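Local structure of DNA repair and telomere maintenance protein nbs1 (3HUF) at residues A[116-121]-A[136-141]; A[148-153]-A[172-177]; A[154-159]-A[210-215]; A[181-186]-A[195-200]. The protein tethers, through its N-terminal FHA-BRCT1-BRCT2 part, phosphorylated Ctp1 to the MRN complex in DNA double-strand break repair. All blocks are in the same frame, centred on the assembly; numbering follows the deposited sequence.

Contacts 1 and 2 are neighbours in the four-stranded parallel sheet of the first BRCT domain, their centres about 10 Å apart. Strands 118-120 and 150-152 join them, with Gln119 O 2.8 Å from Val152 N in a probable hydrogen bond. Contact 4 sits about 13 Å, centre to centre, from both; its Leu181 packs on Phe120 and Val152. Contact 3 lies further along the elongated chain, its centre about 14 Å from that of contact 2 and about 22 Å from those of contacts 1 and 4; Met153 and Ile175 pack against its Phe215. A thiocyanate at contact 4, probably from the crystallisation liquor, lies about 5 Å at the nearest atoms from the Met116 side chain.

Contact 1: residues A[116-121]-A[136-141]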
# COMPACT_ATOMS: atom_id res chain seq x y z
N MET A 116 -0.88 0.46 3.86
CA MET A 116 -1.06 -0.67 2.96
C MET A 116 -2.32 -0.41 2.18
O MET A 116 -3.43 -0.45 2.74
CB MET A 116 -1.16 -1.99 3.72
CG MET A 116 -0.98 -3.20 2.83
SD MET A 116 -1.09 -4.76 3.73
CE MET A 116 -0.55 -5.83 2.39
N CYS A 117 -2.13 -0.09 0.90
CA CYS A 117 -3.21 0.17 -0.04
C CYS A 117 -2.83 -0.55 -1.31
O CYS A 117 -1.72 -0.38 -1.81
CB CYS A 117 -3.35 1.67 -0.36
SG CYS A 117 -4.01 2.68 0.98
N ILE A 118 -3.76 -1.33 -1.84
CA ILE A 118 -3.46 -2.25 -2.94
C ILE A 118 -4.15 -1.81 -4.23
O ILE A 118 -5.38 -1.74 -4.30
CB ILE A 118 -3.80 -3.73 -2.57
CG1 ILE A 118 -2.87 -4.23 -1.43
CG2 ILE A 118 -3.66 -4.63 -3.79
CD1 ILE A 118 -3.05 -5.70 -1.07
N GLN A 119 -3.36 -1.49 -5.26
CA GLN A 119 -3.91 -1.16 -6.56
C GLN A 119 -4.01 -2.41 -7.42
O GLN A 119 -3.11 -3.24 -7.38
CB GLN A 119 -3.05 -0.10 -7.28
CG GLN A 119 -3.56 0.23 -8.70
CD GLN A 119 -2.79 1.36 -9.33
OE1 GLN A 119 -1.66 1.62 -8.96
NE2 GLN A 119 -3.41 2.05 -10.28
N PHE A 120 -5.11 -2.54 -8.17
CA PHE A 120 -5.30 -3.67 -9.07
C PHE A 120 -5.20 -3.18 -10.49
O PHE A 120 -5.53 -2.03 -10.78
CB PHE A 120 -6.66 -4.32 -8.88
CG PHE A 120 -6.73 -5.21 -7.68
CD1 PHE A 120 -6.83 -4.66 -6.39
CD2 PHE A 120 -6.72 -6.60 -7.84
CE1 PHE A 120 -6.93 -5.48 -5.28
CE2 PHE A 120 -6.79 -7.44 -6.72
CZ PHE A 120 -6.89 -6.87 -5.44
N ASP A 121 -4.73 -4.03 -11.39
CA ASP A 121 -4.56 -3.62 -12.77
C ASP A 121 -5.80 -3.92 -13.60
O ASP A 121 -5.89 -3.54 -14.75
CB ASP A 121 -3.36 -4.31 -13.38
CG ASP A 121 -2.82 -3.58 -14.59
OD1 ASP A 121 -3.07 -2.35 -14.74
OD2 ASP A 121 -2.17 -4.25 -15.39
N LEU A 136 -9.90 -7.09 5.80
CA LEU A 136 -8.64 -7.03 6.52
C LEU A 136 -8.22 -5.61 6.89
O LEU A 136 -7.23 -5.44 7.60
CB LEU A 136 -7.51 -7.68 5.70
CG LEU A 136 -7.67 -9.14 5.29
CD1 LEU A 136 -6.45 -9.65 4.48
CD2 LEU A 136 -7.91 -10.02 6.53
N GLY A 137 -8.93 -4.60 6.39
CA GLY A 137 -8.55 -3.19 6.58
C GLY A 137 -7.68 -2.62 5.48
O GLY A 137 -6.97 -1.61 5.67
N ILE A 138 -7.69 -3.28 4.32
CA ILE A 138 -6.82 -2.89 3.22
C ILE A 138 -7.64 -2.19 2.12
O ILE A 138 -8.41 -2.84 1.44
CB ILE A 138 -5.98 -4.09 2.65
CG1 ILE A 138 -5.11 -4.72 3.75
CG2 ILE A 138 -5.05 -3.61 1.46
CD1 ILE A 138 -4.59 -6.17 3.38
N PRO A 139 -7.47 -0.86 1.98
CA PRO A 139 -8.14 -0.17 0.86
C PRO A 139 -7.56 -0.62 -0.48
O PRO A 139 -6.38 -0.99 -0.58
CB PRO A 139 -7.83 1.32 1.11
CG PRO A 139 -7.36 1.40 2.55
CD PRO A 139 -6.69 0.07 2.81
N THR A 140 -8.42 -0.62 -1.50
CA THR A 140 -8.08 -1.10 -2.83
C THR A 140 -8.67 -0.15 -3.86
O THR A 140 -9.60 0.62 -3.54
CB THR A 140 -8.68 -2.48 -3.08
OG1 THR A 140 -10.07 -2.43 -2.73
CG2 THR A 140 -8.00 -3.55 -2.24
N GLY A 141 -8.16 -0.23 -5.09
CA GLY A 141 -8.65 0.61 -6.18
C GLY A 141 -7.98 0.26 -7.49
O GLY A 141 -7.11 -0.61 -7.54
O HOH W 1 -4.15 -1.43 5.22
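Three backbone hydrogen bonds tie Ile118 and Phe120 to Pro139 and Gly141. Ile118 N donates almost straight to Pro139 O at 2.9 Å. Gly141 N makes a longer, more bent bond to Ile118 O at 3.3 Å. Phe120 N reaches Gly141 O at 2.8 Å. Between these rungs come CA-H...O contacts, the shortest from Thr140 CA to Ile118 O at 3.1 Å. Beyond the ladder, one water donates to both Met116 O and Gly137 O, just where Gly137 ends the preceding helix in a Schellman motif. The arrangement is a beta-alpha-beta unit of the first BRCT domain: strand 118-120, helix 123-134, then edge strand 140-141. Among the apolar contacts, Ile138 serves two partners. Its CG2 rests 3.7 Å from Ile118 CG1. The stretched chain of Met116 (chi2 179°) carries SD out to 3.8 Å from Ile138 CD1. An alanine in place of Ile138 would probably open a gap beside Met116 SD and Ile118 CG1. Thr140 CG2 meets the edge of the Phe120 ring, 3.8 Å from CE1. Cys117 SG lies 3.9 Å from Pro139 CG, and Tyr60 of helix 57-62 touches both residues.

Contact 2: residues A[148-153]-A[172-177]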
# COMPACT_ATOMS: atom_id res chain seq x y z
N THR A 148 -0.79 4.14 -2.59
CA THR A 148 -0.58 2.73 -3.00
C THR A 148 0.76 2.24 -2.49
O THR A 148 1.78 2.92 -2.69
CB THR A 148 -0.56 2.60 -4.53
OG1 THR A 148 -1.84 2.93 -5.05
CG2 THR A 148 -0.23 1.17 -4.96
N THR A 149 0.74 1.10 -1.80
CA THR A 149 1.97 0.42 -1.40
C THR A 149 2.23 -0.84 -2.25
O THR A 149 3.37 -1.24 -2.42
CB THR A 149 1.94 0.00 0.10
OG1 THR A 149 0.78 -0.79 0.34
CG2 THR A 149 1.89 1.23 1.01
N HIS A 150 1.17 -1.47 -2.78
CA HIS A 150 1.32 -2.72 -3.53
C HIS A 150 0.46 -2.67 -4.76
O HIS A 150 -0.61 -2.05 -4.75
CB HIS A 150 0.90 -3.93 -2.69
CG HIS A 150 1.77 -4.15 -1.49
ND1 HIS A 150 1.68 -3.38 -0.35
CD2 HIS A 150 2.73 -5.08 -1.25
CE1 HIS A 150 2.56 -3.80 0.54
NE2 HIS A 150 3.19 -4.85 0.03
N PHE A 151 0.93 -3.35 -5.81
CA PHE A 151 0.25 -3.34 -7.09
C PHE A 151 0.09 -4.76 -7.57
O PHE A 151 1.08 -5.47 -7.68
CB PHE A 151 1.07 -2.54 -8.12
CG PHE A 151 0.43 -2.50 -9.50
CD1 PHE A 151 -0.46 -1.50 -9.82
CD2 PHE A 151 0.73 -3.48 -10.46
CE1 PHE A 151 -1.05 -1.46 -11.08
CE2 PHE A 151 0.14 -3.45 -11.72
CZ PHE A 151 -0.75 -2.43 -12.03
N VAL A 152 -1.15 -5.16 -7.85
CA VAL A 152 -1.43 -6.50 -8.34
C VAL A 152 -1.46 -6.53 -9.85
O VAL A 152 -2.40 -6.04 -10.45
CB VAL A 152 -2.81 -7.02 -7.88
CG1 VAL A 152 -2.97 -8.51 -8.25
CG2 VAL A 152 -3.00 -6.79 -6.38
N MET A 153 -0.44 -7.13 -10.46
CA MET A 153 -0.42 -7.29 -11.92
C MET A 153 -1.31 -8.44 -12.30
O MET A 153 -1.47 -9.38 -11.51
CB MET A 153 0.99 -7.55 -12.43
CG MET A 153 1.74 -8.58 -11.63
SD MET A 153 3.19 -9.31 -12.42
CE MET A 153 3.96 -7.96 -13.20
N LYS A 172 8.72 2.43 -7.45
CA LYS A 172 9.19 1.56 -6.36
C LYS A 172 8.09 0.93 -5.51
O LYS A 172 8.29 0.60 -4.34
CB LYS A 172 10.26 2.26 -5.52
CG LYS A 172 11.56 2.50 -6.30
CD LYS A 172 12.37 3.65 -5.73
CE LYS A 172 13.72 3.74 -6.42
NZ LYS A 172 14.64 4.69 -5.72
N THR A 173 6.93 0.75 -6.13
CA THR A 173 5.83 0.04 -5.52
C THR A 173 6.19 -1.45 -5.53
O THR A 173 6.93 -1.90 -6.39
CB THR A 173 4.55 0.29 -6.30
OG1 THR A 173 4.36 1.71 -6.39
CG2 THR A 173 3.34 -0.32 -5.63
N VAL A 174 5.70 -2.19 -4.53
CA VAL A 174 5.88 -3.63 -4.46
C VAL A 174 4.86 -4.31 -5.39
O VAL A 174 3.66 -4.12 -5.28
CB VAL A 174 5.70 -4.13 -2.99
CG1 VAL A 174 5.89 -5.65 -2.90
CG2 VAL A 174 6.67 -3.42 -2.06
N ILE A 175 5.35 -5.11 -6.34
CA ILE A 175 4.46 -5.74 -7.30
C ILE A 175 4.12 -7.14 -6.83
O ILE A 175 4.98 -7.94 -6.51
CB ILE A 175 5.07 -5.73 -8.73
CG1 ILE A 175 5.21 -4.28 -9.22
CG2 ILE A 175 4.22 -6.59 -9.69
CD1 ILE A 175 6.00 -4.17 -10.49
N ILE A 176 2.83 -7.43 -6.73
CA ILE A 176 2.43 -8.74 -6.26
C ILE A 176 1.55 -9.39 -7.30
O ILE A 176 1.25 -8.78 -8.34
CB ILE A 176 1.69 -8.63 -4.90
CG1 ILE A 176 0.54 -7.63 -5.00
CG2 ILE A 176 2.68 -8.26 -3.79
CD1 ILE A 176 -0.27 -7.49 -3.73
N ASP A 177 1.13 -10.61 -7.02
CA ASP A 177 0.15 -11.25 -7.87
C ASP A 177 -0.85 -12.06 -7.06
O ASP A 177 -0.86 -12.02 -5.84
CB ASP A 177 0.81 -12.08 -8.98
CG ASP A 177 1.65 -13.25 -8.46
OD1 ASP A 177 2.37 -13.82 -9.29
OD2 ASP A 177 1.60 -13.63 -7.27
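Phe151 is bonded through both its N and its O to strand 174-176, forming the middle rungs of a parallel ladder. This is the second beta-alpha-beta crossover of the first BRCT domain, running from strand 150-152 through helix 163-170 to edge strand 174-176. Phe151 N donates to Val174 O at 2.9 Å. Ile176 N donates to Phe151 O at 2.8 Å. The outer rungs, Val174 N to Thr149 O and Met153 N to Ile176 O, are longer.

On the face of Val152 and Ile176, His150 and Val174 lie side by side, pointing the same way, with His150 CD2 3.6 Å from Val174 CB. Ile176 sets CG1 between its backbone N and carbonyl carbon (chi1 53°), and CD1 beyond it packs 3.9 Å from Val152 CG2 and also touches His150 CB. On the face that carries Phe151 and Ile175, the Met153 side chain crosses Ile175 at about a right angle, CG coming 3.7 Å from Ile175 CG2. Thr173 presses its CG2 against Thr149 O.

Further out, helix 163-170 covers Phe151 and Ile175, while helix 198-209 reaches His150 and Val174. Asp177 is the N-cap of helix 178-184, and its OD2 bonds Ser179 OG. The imidazole of His150 is tethered by its own neighbour: Thr149 OG1, which also bonds Cys117 N, lies in a hydrogen bond 2.8 Å from His150 ND1.

Contact 3: residues A[154-159]-A[210-215]; sequences NRQAGS and KNNDQF
Gln156 and Asn212 meet across two irregular loops whose backbones stay well apart, the nearest CA atoms being those of Ser159 and Gln214 at 8.8 Å. Residues 212-215 form a type I beta turn, closed by Phe215 N on Asn212 O, with an Asx turn at its start. In loop 154-159 of the first BRCT domain, which leads from strand 150-152 toward helix 163-170, Gln156 is the centre of an inverse gamma turn.

The contact itself is a paired amide. The side chains meet tip to tip with amide planes 33° apart. Asn212 ND2 donates to Gln156 OE1 at 2.8 Å, almost straight and onto an in-plane lone pair; in return Gln156 NE2 donates to Asn212 OD1 at 2.9 Å, tilted from the carbonyl plane. That same OD1 accepts Gln214 N at 3.2 Å from the other face of its plane, and ND2 also bonds Ile208 O, so the asparagine amide is fixed in orientation. A leucine in place of Asn212 would probably leave the Gln156 amide without both mates and Gln214 N without its Asx-turn acceptor.

Gln214 CG, anti to its carbonyl carbon (chi1 -66°), lies 3.4 Å from Gln156 NE2, while OE1 takes Ile161 N and the backbone O takes Trp298 NE1, a residue of the second BRCT domain. Thus the turn bridges loop 154-159 and that domain. Phe215 turns an edge to Gln156, with CE1 4.1 Å from Gln156 OE1.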
# COMPACT_ATOMS: atom_id res chain seq x y z
N ASN A 154 -1.90 -8.39 -13.50
CA ASN A 154 -2.61 -9.55 -14.04
C ASN A 154 -1.66 -10.72 -14.26
O ASN A 154 -0.44 -10.52 -14.39
CB ASN A 154 -3.34 -9.25 -15.38
CG ASN A 154 -4.24 -8.03 -15.31
OD1 ASN A 154 -4.65 -7.60 -14.22
ND2 ASN A 154 -4.53 -7.45 -16.48
N ARG A 155 -2.23 -11.93 -14.27
CA ARG A 155 -1.52 -13.14 -14.70
C ARG A 155 -0.74 -12.83 -15.97
O ARG A 155 -1.34 -12.50 -17.00
CB ARG A 155 -2.54 -14.25 -14.97
CG ARG A 155 -1.97 -15.64 -15.12
CD ARG A 155 -3.08 -16.62 -15.53
NE ARG A 155 -2.57 -17.96 -15.78
CZ ARG A 155 -2.68 -18.96 -14.91
NH1 ARG A 155 -3.27 -18.77 -13.74
NH2 ARG A 155 -2.18 -20.16 -15.21
N GLN A 156 0.58 -12.91 -15.88
CA GLN A 156 1.47 -12.58 -17.00
C GLN A 156 1.42 -13.69 -18.03
O GLN A 156 2.39 -14.43 -18.22
CB GLN A 156 2.91 -12.39 -16.52
CG GLN A 156 3.75 -11.49 -17.40
CD GLN A 156 5.20 -11.44 -16.96
OE1 GLN A 156 5.50 -11.07 -15.82
NE2 GLN A 156 6.12 -11.78 -17.86
N ALA A 157 0.28 -13.79 -18.70
CA ALA A 157 -0.10 -15.01 -19.41
C ALA A 157 0.80 -15.30 -20.62
O ALA A 157 0.30 -15.61 -21.69
CB ALA A 157 -1.57 -14.92 -19.81
N GLY A 158 2.12 -15.21 -20.43
CA GLY A 158 3.09 -15.24 -21.53
C GLY A 158 3.02 -14.02 -22.44
O GLY A 158 3.40 -14.08 -23.61
N SER A 159 2.54 -12.89 -21.90
CA SER A 159 2.36 -11.68 -22.70
C SER A 159 2.99 -10.44 -22.05
O SER A 159 3.47 -10.50 -20.91
CB SER A 159 0.87 -11.43 -22.98
OG SER A 159 0.15 -11.17 -21.79
N LYS A 210 12.33 -12.21 -11.25
CA LYS A 210 13.36 -13.21 -11.61
C LYS A 210 13.04 -13.89 -12.94
O LYS A 210 11.88 -14.20 -13.20
CB LYS A 210 13.39 -14.32 -10.56
CG LYS A 210 14.70 -14.58 -9.89
CD LYS A 210 14.60 -14.21 -8.41
CE LYS A 210 15.65 -14.95 -7.60
NZ LYS A 210 15.16 -15.35 -6.25
N ASN A 211 14.05 -14.12 -13.77
CA ASN A 211 13.91 -14.77 -15.09
C ASN A 211 12.74 -14.22 -15.93
O ASN A 211 12.09 -14.96 -16.67
CB ASN A 211 13.77 -16.30 -14.96
CG ASN A 211 14.81 -16.93 -14.04
OD1 ASN A 211 15.90 -16.38 -13.84
ND2 ASN A 211 14.48 -18.10 -13.48
N ASN A 212 12.48 -12.93 -15.80
CA ASN A 212 11.31 -12.32 -16.42
C ASN A 212 11.73 -11.25 -17.43
O ASN A 212 12.25 -10.21 -17.04
CB ASN A 212 10.41 -11.73 -15.32
CG ASN A 212 8.99 -11.48 -15.79
OD1 ASN A 212 8.76 -11.15 -16.96
ND2 ASN A 212 8.03 -11.61 -14.88
N ASP A 213 11.51 -11.51 -18.73
CA ASP A 213 11.91 -10.58 -19.79
C ASP A 213 11.02 -9.33 -19.93
O ASP A 213 11.12 -8.59 -20.91
CB ASP A 213 12.09 -11.29 -21.14
CG ASP A 213 10.75 -11.65 -21.83
OD1 ASP A 213 9.65 -11.50 -21.25
OD2 ASP A 213 10.82 -12.10 -22.99
N GLN A 214 10.15 -9.11 -18.96
CA GLN A 214 9.32 -7.92 -18.96
C GLN A 214 9.86 -6.93 -17.92
O GLN A 214 9.40 -5.79 -17.84
CB GLN A 214 7.86 -8.29 -18.67
CG GLN A 214 7.20 -9.13 -19.77
CD GLN A 214 7.05 -8.37 -21.08
OE1 GLN A 214 6.44 -7.29 -21.12
NE2 GLN A 214 7.61 -8.92 -22.16
N PHE A 215 10.83 -7.39 -17.13
CA PHE A 215 11.45 -6.57 -16.08
C PHE A 215 12.96 -6.58 -16.21
O PHE A 215 13.54 -7.59 -16.61
CB PHE A 215 11.09 -7.10 -14.70
CG PHE A 215 9.65 -6.94 -14.33
CD1 PHE A 215 8.75 -7.97 -14.54
CD2 PHE A 215 9.21 -5.74 -13.76
CE1 PHE A 215 7.42 -7.82 -14.20
CE2 PHE A 215 7.89 -5.57 -13.42
CZ PHE A 215 6.99 -6.59 -13.63

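Contact 4: residues A[181-186]-A[195-200]. With SCN (thiocyanate ion), chain E.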
# COMPACT_ATOMS: atom_id res chain seq x y z
N LEU A 181 -2.35 -12.84 -3.01
CA LEU A 181 -3.74 -12.61 -2.65
C LEU A 181 -4.34 -13.87 -2.02
O LEU A 181 -5.05 -13.79 -1.03
CB LEU A 181 -4.56 -12.15 -3.85
CG LEU A 181 -4.13 -10.83 -4.49
CD1 LEU A 181 -4.94 -10.54 -5.74
CD2 LEU A 181 -4.24 -9.65 -3.50
N GLN A 182 -4.03 -15.03 -2.60
CA GLN A 182 -4.48 -16.31 -2.04
C GLN A 182 -4.00 -16.49 -0.59
O GLN A 182 -4.76 -16.93 0.26
CB GLN A 182 -4.02 -17.47 -2.94
CG GLN A 182 -4.75 -17.51 -4.28
CD GLN A 182 -4.23 -18.58 -5.22
OE1 GLN A 182 -3.37 -19.38 -4.83
NE2 GLN A 182 -4.74 -18.61 -6.45
N TYR A 183 -2.75 -16.11 -0.33
CA TYR A 183 -2.21 -16.03 1.01
C TYR A 183 -3.05 -15.11 1.91
O TYR A 183 -3.47 -15.52 2.98
CB TYR A 183 -0.75 -15.59 0.98
CG TYR A 183 -0.15 -15.22 2.32
CD1 TYR A 183 -0.03 -16.15 3.34
CD2 TYR A 183 0.34 -13.93 2.55
CE1 TYR A 183 0.53 -15.80 4.57
CE2 TYR A 183 0.90 -13.58 3.78
CZ TYR A 183 1.00 -14.52 4.78
OH TYR A 183 1.56 -14.19 6.00
N LEU A 184 -3.32 -13.87 1.48
CA LEU A 184 -4.18 -12.98 2.28
C LEU A 184 -5.57 -13.53 2.60
O LEU A 184 -6.14 -13.23 3.65
CB LEU A 184 -4.31 -11.61 1.63
CG LEU A 184 -3.06 -10.75 1.55
CD1 LEU A 184 -3.40 -9.39 0.96
CD2 LEU A 184 -2.40 -10.59 2.92
N SER A 185 -6.11 -14.37 1.73
CA SER A 185 -7.45 -14.93 1.96
C SER A 185 -7.45 -15.93 3.12
O SER A 185 -8.50 -16.37 3.59
CB SER A 185 -8.02 -15.54 0.67
OG SER A 185 -7.43 -16.80 0.39
N THR A 186 -6.24 -16.26 3.60
CA THR A 186 -6.00 -17.22 4.68
C THR A 186 -6.20 -16.65 6.11
O THR A 186 -6.56 -17.39 7.03
CB THR A 186 -4.56 -17.83 4.52
OG1 THR A 186 -4.58 -18.87 3.53
CG2 THR A 186 -4.00 -18.36 5.83
N ALA A 195 3.51 -6.72 11.10
CA ALA A 195 4.35 -6.98 9.93
C ALA A 195 4.28 -8.41 9.41
O ALA A 195 5.12 -8.80 8.61
CB ALA A 195 5.79 -6.56 10.17
N SER A 196 3.29 -9.18 9.84
CA SER A 196 3.18 -10.59 9.43
C SER A 196 2.95 -10.88 7.94
O SER A 196 3.34 -11.93 7.45
CB SER A 196 2.06 -11.28 10.19
OG SER A 196 2.53 -11.70 11.42
N LEU A 197 2.29 -9.97 7.24
CA LEU A 197 1.91 -10.17 5.84
C LEU A 197 2.82 -9.46 4.83
O LEU A 197 2.76 -9.73 3.63
CB LEU A 197 0.44 -9.71 5.62
CG LEU A 197 -0.59 -10.19 6.66
CD1 LEU A 197 -1.95 -9.49 6.51
CD2 LEU A 197 -0.74 -11.69 6.64
N MET A 198 3.67 -8.55 5.33
CA MET A 198 4.49 -7.68 4.49
C MET A 198 5.70 -8.33 3.83
O MET A 198 5.94 -8.06 2.65
CB MET A 198 5.00 -6.44 5.26
CG MET A 198 3.98 -5.46 5.72
SD MET A 198 2.75 -4.98 4.50
CE MET A 198 2.32 -3.35 5.14
N PRO A 199 6.51 -9.10 4.59
CA PRO A 199 7.64 -9.72 3.94
C PRO A 199 7.29 -10.72 2.84
O PRO A 199 8.08 -10.91 1.93
CB PRO A 199 8.35 -10.44 5.10
CG PRO A 199 7.93 -9.71 6.31
CD PRO A 199 6.50 -9.41 6.03
N ASP A 200 6.13 -11.36 2.92
CA ASP A 200 5.74 -12.35 1.90
C ASP A 200 5.43 -11.62 0.62
O ASP A 200 5.66 -12.15 -0.46
CB ASP A 200 4.52 -13.17 2.30
CG ASP A 200 4.84 -14.28 3.30
OD1 ASP A 200 4.24 -14.27 4.40
OD2 ASP A 200 5.67 -15.15 3.01
S SCN E . 0.89 -4.90 9.50
C SCN E . 1.07 -6.20 8.32
N SCN E . 1.37 -7.19 7.75
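Ser196 presents its carbonyl to Tyr183: the phenol OH comes to 3.2 Å from Ser196 O, a weak bond at most, since Asp200 OD1 is also within reach of that single proton. The Ser196 hydroxyl turns elsewhere, to Glu193 O. Leu197 does most of the apolar work, straddling two residues of the other segment. Its CD1 meets Leu184 CD2 at 3.8 Å, and its CD2 lies 3.8 Å from Tyr183 CE2, the side chains crossing obliquely in both pairs. This packs the C-terminal part of helix 178-184, in the first BRCT domain, against the loop residues leading into helix 198-209 and its beginning; Tyr180 OH adds a bond to Leu197 O. Leu197 N faces a thiocyanate, probably from the crystallisation liquor, and donates to its N at 3.0 Å. The positive end of the helix dipole would probably favour an anion here. Met198 CG adds a contact of 3.7 Å to the thiocyanate N. In the first turn of the helix, Asp200 comes back to Tyr183, whose CG, anti to the backbone N (chi1 169°), carries the ring toward residues 195-200. The two side chains cross at about a right angle, with Asp200 OD1 3.1 Å from Tyr183 OH.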